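Local coordinates for methyltransferase domain-containing protein (Serratia marcescens, PDB 7CLU) that probably transfers a methyl group from S-adenosyl-L-methionine to a hydroxyl group in the prodigiosin pathway, working as a dimeric O-methyltransferase that recognises its substrate by induced fit, at residues T101-L106 with S292-V297; K111-V114 with H119-R122; I134-P139 with L200-A205. One frame throughout, in Å; residues are numbered along the deposited sequence.

Contact 1 of 3, residues T101-L106 with S292-V297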
ATOM      1  N   THR A 101      11.334  -6.530  -1.391  1.00 30.52           N
ATOM      2  CA  THR A 101      11.899  -7.705  -2.050  1.00 31.00           C
ATOM      3  C   THR A 101      10.923  -8.874  -2.163  1.00 30.53           C
ATOM      4  O   THR A 101      11.140  -9.771  -2.987  1.00 28.22           O
ATOM      5  CB  THR A 101      13.153  -8.170  -1.292  1.00 30.81           C
ATOM      6  OG1 THR A 101      12.794  -8.582   0.032  1.00 31.38           O
ATOM      7  CG2 THR A 101      14.173  -7.044  -1.181  1.00 31.20           C
ATOM      8  N   PHE A 102       9.845  -8.872  -1.388  1.00 28.03           N
ATOM      9  CA  PHE A 102       9.008 -10.055  -1.265  1.00 26.53           C
ATOM     10  C   PHE A 102       7.514  -9.731  -1.311  1.00 25.08           C
ATOM     11  O   PHE A 102       6.841 -10.104  -2.273  1.00 23.64           O
ATOM     12  CB  PHE A 102       9.376 -10.781   0.023  1.00 24.72           C
ATOM     13  CG  PHE A 102       8.769 -12.138   0.150  1.00 28.66           C
ATOM     14  CD1 PHE A 102       9.025 -13.120  -0.802  1.00 26.21           C
ATOM     15  CD2 PHE A 102       7.967 -12.446   1.238  1.00 29.05           C
ATOM     16  CE1 PHE A 102       8.478 -14.373  -0.686  1.00 31.50           C
ATOM     17  CE2 PHE A 102       7.415 -13.701   1.364  1.00 27.23           C
ATOM     18  CZ  PHE A 102       7.672 -14.670   0.403  1.00 28.88           C
ATOM     19  N   LEU A 103       6.976  -9.025  -0.308  1.00 23.60           N
ATOM     20  CA  LEU A 103       5.517  -8.884  -0.231  1.00 22.18           C
ATOM     21  C   LEU A 103       4.946  -7.982  -1.332  1.00 22.12           C
ATOM     22  O   LEU A 103       3.878  -8.270  -1.882  1.00 21.00           O
ATOM     23  CB  LEU A 103       5.114  -8.361   1.139  1.00 20.53           C
ATOM     24  CG  LEU A 103       5.405  -9.303   2.312  1.00 25.03           C
ATOM     25  CD1 LEU A 103       4.689  -8.815   3.570  1.00 25.78           C
ATOM     26  CD2 LEU A 103       4.972 -10.695   1.952  1.00 27.33           C
ATOM     27  N   TYR A 104       5.580  -6.843  -1.605  1.00 22.46           N
ATOM     28  CA  TYR A 104       5.041  -5.963  -2.640  1.00 21.02           C
ATOM     29  C   TYR A 104       4.988  -6.666  -3.989  1.00 24.37           C
ATOM     30  O   TYR A 104       3.924  -6.634  -4.633  1.00 24.79           O
ATOM     31  CB  TYR A 104       5.859  -4.672  -2.682  1.00 21.27           C
ATOM     32  CG  TYR A 104       5.317  -3.593  -3.583  1.00 23.60           C
ATOM     33  CD1 TYR A 104       5.637  -3.563  -4.948  1.00 23.53           C
ATOM     34  CD2 TYR A 104       4.499  -2.595  -3.076  1.00 23.18           C
ATOM     35  CE1 TYR A 104       5.155  -2.550  -5.777  1.00 22.60           C
ATOM     36  CE2 TYR A 104       4.018  -1.575  -3.888  1.00 23.65           C
ATOM     37  CZ  TYR A 104       4.342  -1.555  -5.234  1.00 26.70           C
ATOM     38  OH  TYR A 104       3.845  -0.528  -6.027  1.00 25.43           O
ATOM     39  N   PRO A 105       6.048  -7.340  -4.463  1.00 24.31           N
ATOM     40  CA  PRO A 105       5.915  -8.042  -5.752  1.00 27.54           C
ATOM     41  C   PRO A 105       4.804  -9.082  -5.753  1.00 24.37           C
ATOM     42  O   PRO A 105       4.060  -9.179  -6.734  1.00 25.25           O
ATOM     43  CB  PRO A 105       7.299  -8.677  -5.956  1.00 26.92           C
ATOM     44  CG  PRO A 105       8.210  -7.902  -5.106  1.00 32.19           C
ATOM     45  CD  PRO A 105       7.417  -7.446  -3.926  1.00 23.86           C
ATOM     46  N   LEU A 106       4.655  -9.845  -4.670  1.00 22.62           N
ATOM     47  CA  LEU A 106       3.644 -10.902  -4.633  1.00 22.02           C
ATOM     48  C   LEU A 106       2.233 -10.328  -4.648  1.00 25.01           C
ATOM     49  O   LEU A 106       1.354 -10.845  -5.343  1.00 23.60           O
ATOM     50  CB  LEU A 106       3.842 -11.764  -3.389  1.00 23.46           C
ATOM     51  CG  LEU A 106       5.075 -12.657  -3.377  1.00 25.51           C
ATOM     52  CD1 LEU A 106       5.303 -13.157  -1.961  1.00 23.52           C
ATOM     53  CD2 LEU A 106       4.868 -13.829  -4.364  1.00 25.80           C
ATOM     54  N   SER A 292      -4.451 -12.511   6.264  1.00 22.44           N
ATOM     55  CA  SER A 292      -4.864 -13.750   5.612  1.00 23.32           C
ATOM     56  C   SER A 292      -4.516 -13.732   4.130  1.00 26.22           C
ATOM     57  O   SER A 292      -3.981 -14.714   3.591  1.00 22.09           O
ATOM     58  CB  SER A 292      -6.364 -13.959   5.812  1.00 25.05           C
ATOM     59  OG  SER A 292      -6.721 -15.318   5.664  1.00 22.60           O
ATOM     60  N   LEU A 293      -4.820 -12.617   3.448  1.00 22.05           N
ATOM     61  CA  LEU A 293      -4.462 -12.486   2.041  1.00 22.53           C
ATOM     62  C   LEU A 293      -2.948 -12.517   1.849  1.00 22.04           C
ATOM     63  O   LEU A 293      -2.451 -13.053   0.852  1.00 26.29           O
ATOM     64  CB  LEU A 293      -5.046 -11.189   1.477  1.00 23.45           C
ATOM     65  CG  LEU A 293      -6.549 -11.146   1.191  1.00 26.97           C
ATOM     66  CD1 LEU A 293      -6.976  -9.772   0.619  1.00 19.69           C
ATOM     67  CD2 LEU A 293      -6.929 -12.267   0.212  1.00 25.35           C
ATOM     68  N   ASN A 294      -2.197 -11.926   2.790  1.00 22.75           N
ATOM     69  CA  ASN A 294      -0.741 -12.007   2.730  1.00 22.54           C
ATOM     70  C   ASN A 294      -0.274 -13.457   2.832  1.00 24.19           C
ATOM     71  O   ASN A 294       0.678 -13.855   2.155  1.00 21.22           O
ATOM     72  CB  ASN A 294      -0.109 -11.154   3.831  1.00 22.00           C
ATOM     73  CG  ASN A 294       1.404 -11.027   3.681  1.00 25.35           C
ATOM     74  OD1 ASN A 294       1.881 -10.378   2.766  1.00 26.28           O
ATOM     75  ND2 ASN A 294       2.159 -11.633   4.599  1.00 24.76           N
ATOM     76  N   MET A 295      -0.942 -14.261   3.656  1.00 21.70           N
ATOM     77  CA  MET A 295      -0.600 -15.677   3.720  1.00 23.67           C
ATOM     78  C   MET A 295      -0.916 -16.373   2.402  1.00 23.36           C
ATOM     79  O   MET A 295      -0.174 -17.264   1.970  1.00 26.88           O
ATOM     80  CB  MET A 295      -1.352 -16.350   4.864  1.00 23.80           C
ATOM     81  CG  MET A 295      -1.191 -15.677   6.184  1.00 28.95           C
ATOM     82  SD  MET A 295       0.493 -15.099   6.440  0.63 35.01           S
ATOM     83  CE  MET A 295       1.271 -16.645   6.698  1.00 24.78           C
ATOM     84  N   LEU A 296      -2.016 -15.972   1.756  1.00 20.89           N
ATOM     85  CA  LEU A 296      -2.415 -16.567   0.490  1.00 23.52           C
ATOM     86  C   LEU A 296      -1.347 -16.360  -0.577  1.00 26.40           C
ATOM     87  O   LEU A 296      -0.967 -17.307  -1.279  1.00 21.94           O
ATOM     88  CB  LEU A 296      -3.751 -15.970   0.038  1.00 28.54           C
ATOM     89  CG  LEU A 296      -4.176 -16.216  -1.405  1.00 27.03           C
ATOM     90  CD1 LEU A 296      -4.440 -17.713  -1.603  1.00 24.46           C
ATOM     91  CD2 LEU A 296      -5.427 -15.397  -1.738  1.00 26.46           C
ATOM     92  N   VAL A 297      -0.851 -15.121  -0.718  1.00 25.87           N
ATOM     93  CA  VAL A 297       0.034 -14.824  -1.839  1.00 26.23           C
ATOM     94  C   VAL A 297       1.448 -15.320  -1.601  1.00 29.03           C
ATOM     95  O   VAL A 297       2.196 -15.517  -2.574  1.00 29.86           O
ATOM     96  CB  VAL A 297       0.097 -13.318  -2.161  1.00 26.21           C
ATOM     97  CG1 VAL A 297      -1.285 -12.789  -2.572  1.00 21.59           C
ATOM     98  CG2 VAL A 297       0.664 -12.541  -0.998  1.00 24.89           C
TER

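Contact 2 of 3, residues K111-V114 with H119-R122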
ATOM      1  N   LYS A 111      -4.643 -10.903  -7.725  1.00 26.21           N
ATOM      2  CA  LYS A 111      -5.770 -11.368  -8.527  1.00 26.24           C
ATOM      3  C   LYS A 111      -5.593 -12.832  -8.895  1.00 27.68           C
ATOM      4  O   LYS A 111      -6.527 -13.632  -8.770  1.00 28.16           O
ATOM      5  CB  LYS A 111      -5.915 -10.508  -9.787  1.00 29.61           C
ATOM      6  CG  LYS A 111      -6.735 -11.165 -10.922  1.00 36.35           C
ATOM      7  CD  LYS A 111      -6.827 -10.253 -12.145  1.00 40.06           C
ATOM      8  CE  LYS A 111      -6.945 -11.052 -13.443  1.00 49.26           C
ATOM      9  NZ  LYS A 111      -7.215 -10.175 -14.627  1.00 47.35           N
ATOM     10  N   THR A 112      -4.381 -13.206  -9.307  1.00 27.33           N
ATOM     11  CA  THR A 112      -4.136 -14.582  -9.724  1.00 28.08           C
ATOM     12  C   THR A 112      -4.077 -15.519  -8.522  1.00 29.31           C
ATOM     13  O   THR A 112      -4.463 -16.695  -8.632  1.00 29.17           O
ATOM     14  CB  THR A 112      -2.846 -14.635 -10.549  1.00 25.28           C
ATOM     15  OG1 THR A 112      -3.001 -13.800 -11.699  1.00 29.16           O
ATOM     16  CG2 THR A 112      -2.525 -16.066 -11.002  1.00 27.68           C
ATOM     17  N   ALA A 113      -3.611 -15.021  -7.370  1.00 24.27           N
ATOM     18  CA  ALA A 113      -3.596 -15.844  -6.161  1.00 22.51           C
ATOM     19  C   ALA A 113      -5.011 -16.188  -5.724  1.00 26.79           C
ATOM     20  O   ALA A 113      -5.268 -17.293  -5.235  1.00 25.76           O
ATOM     21  CB  ALA A 113      -2.850 -15.129  -5.023  1.00 25.51           C
ATOM     22  N   VAL A 114      -5.949 -15.260  -5.900  1.00 23.57           N
ATOM     23  CA  VAL A 114      -7.331 -15.567  -5.565  1.00 27.75           C
ATOM     24  C   VAL A 114      -7.933 -16.478  -6.623  1.00 30.11           C
ATOM     25  O   VAL A 114      -8.729 -17.373  -6.314  1.00 29.05           O
ATOM     26  CB  VAL A 114      -8.152 -14.274  -5.395  1.00 29.09           C
ATOM     27  CG1 VAL A 114      -9.613 -14.613  -5.109  1.00 29.40           C
ATOM     28  CG2 VAL A 114      -7.596 -13.428  -4.254  1.00 28.45           C
ATOM     29  N   HIS A 119       0.030 -19.500  -3.824  1.00 26.60           N
ATOM     30  CA  HIS A 119       1.068 -18.480  -3.761  1.00 30.88           C
ATOM     31  C   HIS A 119       1.510 -18.077  -5.166  1.00 32.06           C
ATOM     32  O   HIS A 119       1.319 -18.804  -6.144  1.00 29.47           O
ATOM     33  CB  HIS A 119       2.270 -18.989  -2.963  1.00 32.29           C
ATOM     34  CG  HIS A 119       3.054 -20.050  -3.677  1.00 36.29           C
ATOM     35  ND1 HIS A 119       4.053 -19.756  -4.580  1.00 30.36           N
ATOM     36  CD2 HIS A 119       2.977 -21.404  -3.628  1.00 32.65           C
ATOM     37  CE1 HIS A 119       4.558 -20.880  -5.060  1.00 37.46           C
ATOM     38  NE2 HIS A 119       3.916 -21.895  -4.506  1.00 35.33           N
ATOM     39  N   GLN A 120       2.111 -16.892  -5.265  1.00 29.41           N
ATOM     40  CA  GLN A 120       2.606 -16.404  -6.545  1.00 30.83           C
ATOM     41  C   GLN A 120       4.130 -16.357  -6.593  1.00 29.83           C
ATOM     42  O   GLN A 120       4.694 -15.608  -7.392  1.00 31.15           O
ATOM     43  CB  GLN A 120       2.004 -15.031  -6.857  1.00 29.58           C
ATOM     44  CG  GLN A 120       0.473 -15.056  -7.009  1.00 25.91           C
ATOM     45  CD  GLN A 120       0.004 -15.986  -8.109  1.00 31.94           C
ATOM     46  OE1 GLN A 120       0.238 -15.718  -9.293  1.00 30.90           O
ATOM     47  NE2 GLN A 120      -0.677 -17.078  -7.733  1.00 25.70           N
ATOM     48  N   ARG A 121       4.814 -17.157  -5.765  1.00 31.83           N
ATOM     49  CA  ARG A 121       6.275 -17.108  -5.760  1.00 31.30           C
ATOM     50  C   ARG A 121       6.866 -17.586  -7.089  1.00 35.47           C
ATOM     51  O   ARG A 121       7.921 -17.090  -7.505  1.00 35.48           O
ATOM     52  CB  ARG A 121       6.829 -17.927  -4.594  1.00 29.53           C
ATOM     53  CG  ARG A 121       6.393 -17.425  -3.204  1.00 31.75           C
ATOM     54  CD  ARG A 121       7.038 -18.213  -2.072  1.00 34.55           C
ATOM     55  NE  ARG A 121       7.001 -19.656  -2.301  1.00 36.13           N
ATOM     56  CZ  ARG A 121       6.067 -20.487  -1.839  1.00 36.68           C
ATOM     57  NH1 ARG A 121       5.063 -20.034  -1.101  1.00 31.41           N
ATOM     58  NH2 ARG A 121       6.141 -21.790  -2.114  1.00 36.53           N
ATOM     59  N   ARG A 122       6.208 -18.534  -7.767  1.00 32.00           N
ATOM     60  CA  ARG A 122       6.697 -19.013  -9.061  1.00 35.85           C
ATOM     61  C   ARG A 122       6.523 -17.947 -10.130  1.00 34.14           C
ATOM     62  O   ARG A 122       7.483 -17.548 -10.795  1.00 37.67           O
ATOM     63  CB  ARG A 122       5.956 -20.288  -9.479  1.00 40.51           C
ATOM     64  CG  ARG A 122       6.063 -21.470  -8.529  1.00 43.66           C
ATOM     65  CD  ARG A 122       5.532 -22.744  -9.198  1.00 48.84           C
ATOM     66  NE  ARG A 122       4.642 -23.502  -8.322  1.00 53.12           N
ATOM     67  CZ  ARG A 122       5.058 -24.378  -7.410  1.00 58.97           C
ATOM     68  NH1 ARG A 122       6.356 -24.604  -7.252  1.00 56.36           N
ATOM     69  NH2 ARG A 122       4.180 -25.028  -6.652  1.00 59.54           N
TER

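Contact 3 of 3, residues I134-P139 with L200-A205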
ATOM      1  N   ILE A 134      11.889 -23.190   1.244  1.00 38.17           N
ATOM      2  CA  ILE A 134      12.578 -21.902   1.328  1.00 40.33           C
ATOM      3  C   ILE A 134      12.941 -21.580   2.774  1.00 39.88           C
ATOM      4  O   ILE A 134      14.023 -21.052   3.053  1.00 44.48           O
ATOM      5  CB  ILE A 134      11.716 -20.801   0.679  1.00 37.81           C
ATOM      6  CG1 ILE A 134      11.540 -21.084  -0.817  1.00 41.12           C
ATOM      7  CG2 ILE A 134      12.333 -19.418   0.876  1.00 34.80           C
ATOM      8  CD1 ILE A 134      10.323 -20.439  -1.447  1.00 38.35           C
ATOM      9  N   LEU A 135      12.070 -21.946   3.718  1.00 39.59           N
ATOM     10  CA  LEU A 135      12.303 -21.641   5.129  1.00 40.27           C
ATOM     11  C   LEU A 135      13.395 -22.521   5.724  1.00 45.72           C
ATOM     12  O   LEU A 135      14.284 -22.032   6.440  1.00 42.21           O
ATOM     13  CB  LEU A 135      11.007 -21.816   5.925  1.00 39.81           C
ATOM     14  CG  LEU A 135       9.880 -20.798   5.770  1.00 44.18           C
ATOM     15  CD1 LEU A 135       9.128 -20.673   7.082  1.00 42.28           C
ATOM     16  CD2 LEU A 135      10.423 -19.440   5.321  1.00 40.88           C
ATOM     17  N   TYR A 136      13.309 -23.837   5.479  1.00 44.81           N
ATOM     18  CA  TYR A 136      14.293 -24.790   5.987  1.00 41.40           C
ATOM     19  C   TYR A 136      15.684 -24.486   5.454  1.00 41.49           C
ATOM     20  O   TYR A 136      16.679 -24.686   6.160  1.00 45.90           O
ATOM     21  CB  TYR A 136      13.867 -26.211   5.592  1.00 46.47           C
ATOM     22  CG  TYR A 136      14.334 -27.342   6.498  1.00 45.57           C
ATOM     23  CD1 TYR A 136      15.559 -27.977   6.281  1.00 42.33           C
ATOM     24  CD2 TYR A 136      13.528 -27.809   7.531  1.00 46.89           C
ATOM     25  CE1 TYR A 136      15.977 -29.016   7.088  1.00 42.44           C
ATOM     26  CE2 TYR A 136      13.939 -28.852   8.350  1.00 44.67           C
ATOM     27  CZ  TYR A 136      15.162 -29.452   8.125  1.00 44.55           C
ATOM     28  OH  TYR A 136      15.567 -30.494   8.938  1.00 46.19           O
ATOM     29  N   GLN A 137      15.766 -23.983   4.222  1.00 41.02           N
ATOM     30  CA  GLN A 137      17.029 -23.679   3.562  1.00 47.07           C
ATOM     31  C   GLN A 137      17.644 -22.347   3.990  1.00 49.86           C
ATOM     32  O   GLN A 137      18.851 -22.153   3.802  1.00 52.45           O
ATOM     33  CB  GLN A 137      16.818 -23.675   2.044  1.00 46.75           C
ATOM     34  CG  GLN A 137      18.089 -23.526   1.222  1.00 53.74           C
ATOM     35  CD  GLN A 137      18.063 -24.355  -0.046  1.00 58.91           C
ATOM     36  OE1 GLN A 137      17.076 -24.348  -0.789  1.00 59.62           O
ATOM     37  NE2 GLN A 137      19.150 -25.079  -0.303  1.00 56.77           N
ATOM     38  N   ASN A 138      16.868 -21.422   4.548  1.00 45.60           N
ATOM     39  CA  ASN A 138      17.363 -20.080   4.861  1.00 48.21           C
ATOM     40  C   ASN A 138      17.102 -19.752   6.327  1.00 43.97           C
ATOM     41  O   ASN A 138      16.229 -18.938   6.651  1.00 42.91           O
ATOM     42  CB  ASN A 138      16.730 -19.031   3.944  1.00 46.71           C
ATOM     43  CG  ASN A 138      17.203 -19.145   2.498  1.00 53.82           C
ATOM     44  OD1 ASN A 138      16.785 -20.047   1.764  1.00 56.38           O
ATOM     45  ND2 ASN A 138      18.058 -18.213   2.073  1.00 51.44           N
ATOM     46  N   PRO A 139      17.864 -20.356   7.244  1.00 41.58           N
ATOM     47  CA  PRO A 139      17.688 -20.033   8.666  1.00 43.30           C
ATOM     48  C   PRO A 139      18.134 -18.621   9.034  1.00 45.07           C
ATOM     49  O   PRO A 139      17.653 -18.084  10.041  1.00 37.76           O
ATOM     50  CB  PRO A 139      18.541 -21.097   9.373  1.00 38.35           C
ATOM     51  CG  PRO A 139      19.608 -21.411   8.391  1.00 45.61           C
ATOM     52  CD  PRO A 139      18.936 -21.346   7.036  1.00 44.49           C
ATOM     53  N   LEU A 200      14.598 -26.026  15.818  1.00 32.41           N
ATOM     54  CA  LEU A 200      15.157 -26.894  14.794  1.00 39.28           C
ATOM     55  C   LEU A 200      16.654 -27.063  15.033  1.00 38.64           C
ATOM     56  O   LEU A 200      17.322 -26.107  15.440  1.00 34.67           O
ATOM     57  CB  LEU A 200      14.923 -26.309  13.396  1.00 35.78           C
ATOM     58  CG  LEU A 200      13.523 -26.349  12.790  1.00 33.24           C
ATOM     59  CD1 LEU A 200      13.548 -25.686  11.416  1.00 36.87           C
ATOM     60  CD2 LEU A 200      13.007 -27.774  12.696  1.00 33.51           C
ATOM     61  N   PRO A 201      17.209 -28.251  14.797  1.00 41.26           N
ATOM     62  CA  PRO A 201      18.655 -28.450  15.011  1.00 42.49           C
ATOM     63  C   PRO A 201      19.542 -27.415  14.330  1.00 42.05           C
ATOM     64  O   PRO A 201      20.644 -27.147  14.823  1.00 44.86           O
ATOM     65  CB  PRO A 201      18.902 -29.860  14.452  1.00 42.58           C
ATOM     66  CG  PRO A 201      17.545 -30.396  14.041  1.00 41.35           C
ATOM     67  CD  PRO A 201      16.498 -29.525  14.619  1.00 37.54           C
ATOM     68  N   GLN A 202      19.090 -26.802  13.234  1.00 43.41           N
ATOM     69  CA  GLN A 202      19.889 -25.761  12.588  1.00 45.36           C
ATOM     70  C   GLN A 202      19.873 -24.460  13.383  1.00 43.34           C
ATOM     71  O   GLN A 202      20.911 -23.801  13.513  1.00 48.71           O
ATOM     72  CB  GLN A 202      19.391 -25.500  11.169  1.00 45.06           C
ATOM     73  CG  GLN A 202      19.374 -26.709  10.287  1.00 45.23           C
ATOM     74  CD  GLN A 202      18.136 -27.539  10.509  1.00 49.20           C
ATOM     75  OE1 GLN A 202      18.060 -28.316  11.463  1.00 38.34           O
ATOM     76  NE2 GLN A 202      17.144 -27.364   9.642  1.00 50.60           N
ATOM     77  N   ALA A 203      18.707 -24.063  13.908  1.00 41.34           N
ATOM     78  CA  ALA A 203      18.567 -22.784  14.603  1.00 39.81           C
ATOM     79  C   ALA A 203      19.032 -22.810  16.055  1.00 42.38           C
ATOM     80  O   ALA A 203      19.046 -21.748  16.698  1.00 41.03           O
ATOM     81  CB  ALA A 203      17.105 -22.321  14.575  1.00 35.20           C
ATOM     82  N   SER A 204      19.413 -23.975  16.592  1.00 40.26           N
ATOM     83  CA  SER A 204      19.512 -24.106  18.044  1.00 45.36           C
ATOM     84  C   SER A 204      20.790 -23.470  18.591  1.00 46.66           C
ATOM     85  O   SER A 204      20.738 -22.707  19.562  1.00 38.76           O
ATOM     86  CB  SER A 204      19.399 -25.580  18.452  1.00 42.90           C
ATOM     87  OG  SER A 204      20.605 -26.286  18.239  1.00 49.36           O
ATOM     88  N   ALA A 205      21.942 -23.753  17.972  1.00 45.21           N
ATOM     89  CA  ALA A 205      23.201 -23.192  18.464  1.00 45.08           C
ATOM     90  C   ALA A 205      23.180 -21.664  18.459  1.00 46.84           C
ATOM     91  O   ALA A 205      23.722 -21.028  19.374  1.00 42.33           O
ATOM     92  CB  ALA A 205      24.373 -23.717  17.634  1.00 49.87           C
TER

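Contact 1 of 3, residues T101-L106 with S292-V297
The amide of N294 points its oxygen into the fork of L103, and the amide plane runs between the two leucine methyls. One methyl lies on each side of this plane, with OD1 3.2 Å from L103 CD2 and 3.3 Å from L103 CD1. N294 ND2 is farther back, 3.9 Å from L103 CD1. A second flat group, the ring of F102, carries the tip of L106 over one face: L106 CD1 sits 3.6 Å above the ring plane, displaced toward the rim. With CG anti to the backbone N (chi1 -171°), the N294 side chain reaches away from its own helix and meets L103 at about a right angle. Its OD1 is also hydrogen-bonded to NE1 of W107, so the buried carbonyl has a polar partner while the methyls pack closely around it. One turn farther along both helices, L106 lies against V297. The CB of L106 is 4.1 Å from V297 CG2, and its CD2 is 3.6 Å from the V297 carbonyl oxygen, which accepts a hydrogen bond from the backbone N of Q120. V297 and L293 both press on W107 as well. The second subunit completes the surroundings: its F15 packs on L103 and its F16 on N294, while Y104 stacks on its counterpart there. N294 is about 8 Å, side chain to side chain, from H247, the predicted proton acceptor. Helix 93-107 thus meets helix 286-298 near the predicted active site, where the dimerisation region joins the Rossmann-like catalytic domain, as in dimeric plant-type O-methyltransferases.

Contact 2 of 3, residues K111-V114 with H119-R122
This is a short-range, largely buried contact between two successive short helices, 110-116 and 121-125, beside helix 286-298 and away from the annotated sites: Q120, the N-cap residue of helix 121-125, folds back onto helix 110-116 and rests on T112 and A113. A113 is enclosed further by L296 and V297 of helix 286-298. On the far side of the N-cap, the backbone N of R121 donates to H119 ND1 at 3.0 Å, approaching in the ring plane with an N-H...N angle of 146°. The R121 guanidinium sets one face over the same nitrogen and is fixed beyond it by a salt bridge to D300 and by the carbonyls of S298 and R129. Across the contact, Q120 does most of the work. Its CG lies beside the backbone N (chi1 -63°), and a second bend at chi2 (-59°) brings the amide onto the helix, where it crosses T112 at about a right angle. The amide oxygen OE1 faces the methyl of T112, 3.3 Å from CG2, whereas NE2 lies 3.5 Å from A113 CA. Lower on the chain, Q120 CG touches A113 CB at 3.9 Å. None of these approaches is a hydrogen bond, and the atoms that the amide meets most closely on helix 110-116 are carbons. Its rotation is set instead from the side, NE2 giving a hydrogen bond to the carbonyl of A118 and OE1 being bonded to the hydroxyl of T123. The contact itself is therefore van der Waals in character, with the polar atoms of the buried glutamine satisfied beside it.

Contact 3 of 3, residues I134-P139 with L200-A205
Y136 and Q202 carry the contact that joins helix 131-137 to the strand-to-helix turn of the Rossmann-like catalytic fold, where strand 194-199 gives way to helix 201-214. The two form an amino-aromatic contact near the surface. Q202 NE2 stands over one face of the tyrosine ring, 3.2 Å above its plane and displaced toward the rim. Ring and amide are inclined at 48° to one another, so the amide does not stack flat; its nitrogen does the touching. A bend at chi2 (82°) lifts the Q202 amide off its own helix toward the ring. The tyrosine comes to meet it because its CG is anti to the backbone N (chi1 -153°), which swings the ring out from the helix, where F132 also meets it. P139, which begins the next helix, directs its CB toward the turn at a looser distance. L200 adds a minor apolar touch, its CD1 4.4 Å from Y136 CE2 and approaching obliquely. L200 follows E199 directly and its side chain touches D226; both acidic residues bind S-adenosyl-L-homocysteine in this protein, though none is bound to this chain, so the contact borders the cofactor pocket. Q202 NE2 lies over the CE1-CZ bond of Y136, 3.3 Å from each atom, with Y136 OH slightly farther away at 3.6 Å.

Followed from the N terminus, helix 93-107 supplies the first half of contact 1, which closes only 185 residues later at helix 286-298. Contacts 2 and 3 both form within that long excursion, one after the other. Contact 2 closes a short loop, its segments only four residues apart, and touches contact 1 where L106 packs on Q120 and R121. Helix 131-137 comes next, where I134 packs on R121, and contact 3 then spans 60 residues to the end of strand 194-199. Together they tie the interdomain helices, touched by the second subunit at contacts 1 and 2, to the cofactor side of the catalytic domain.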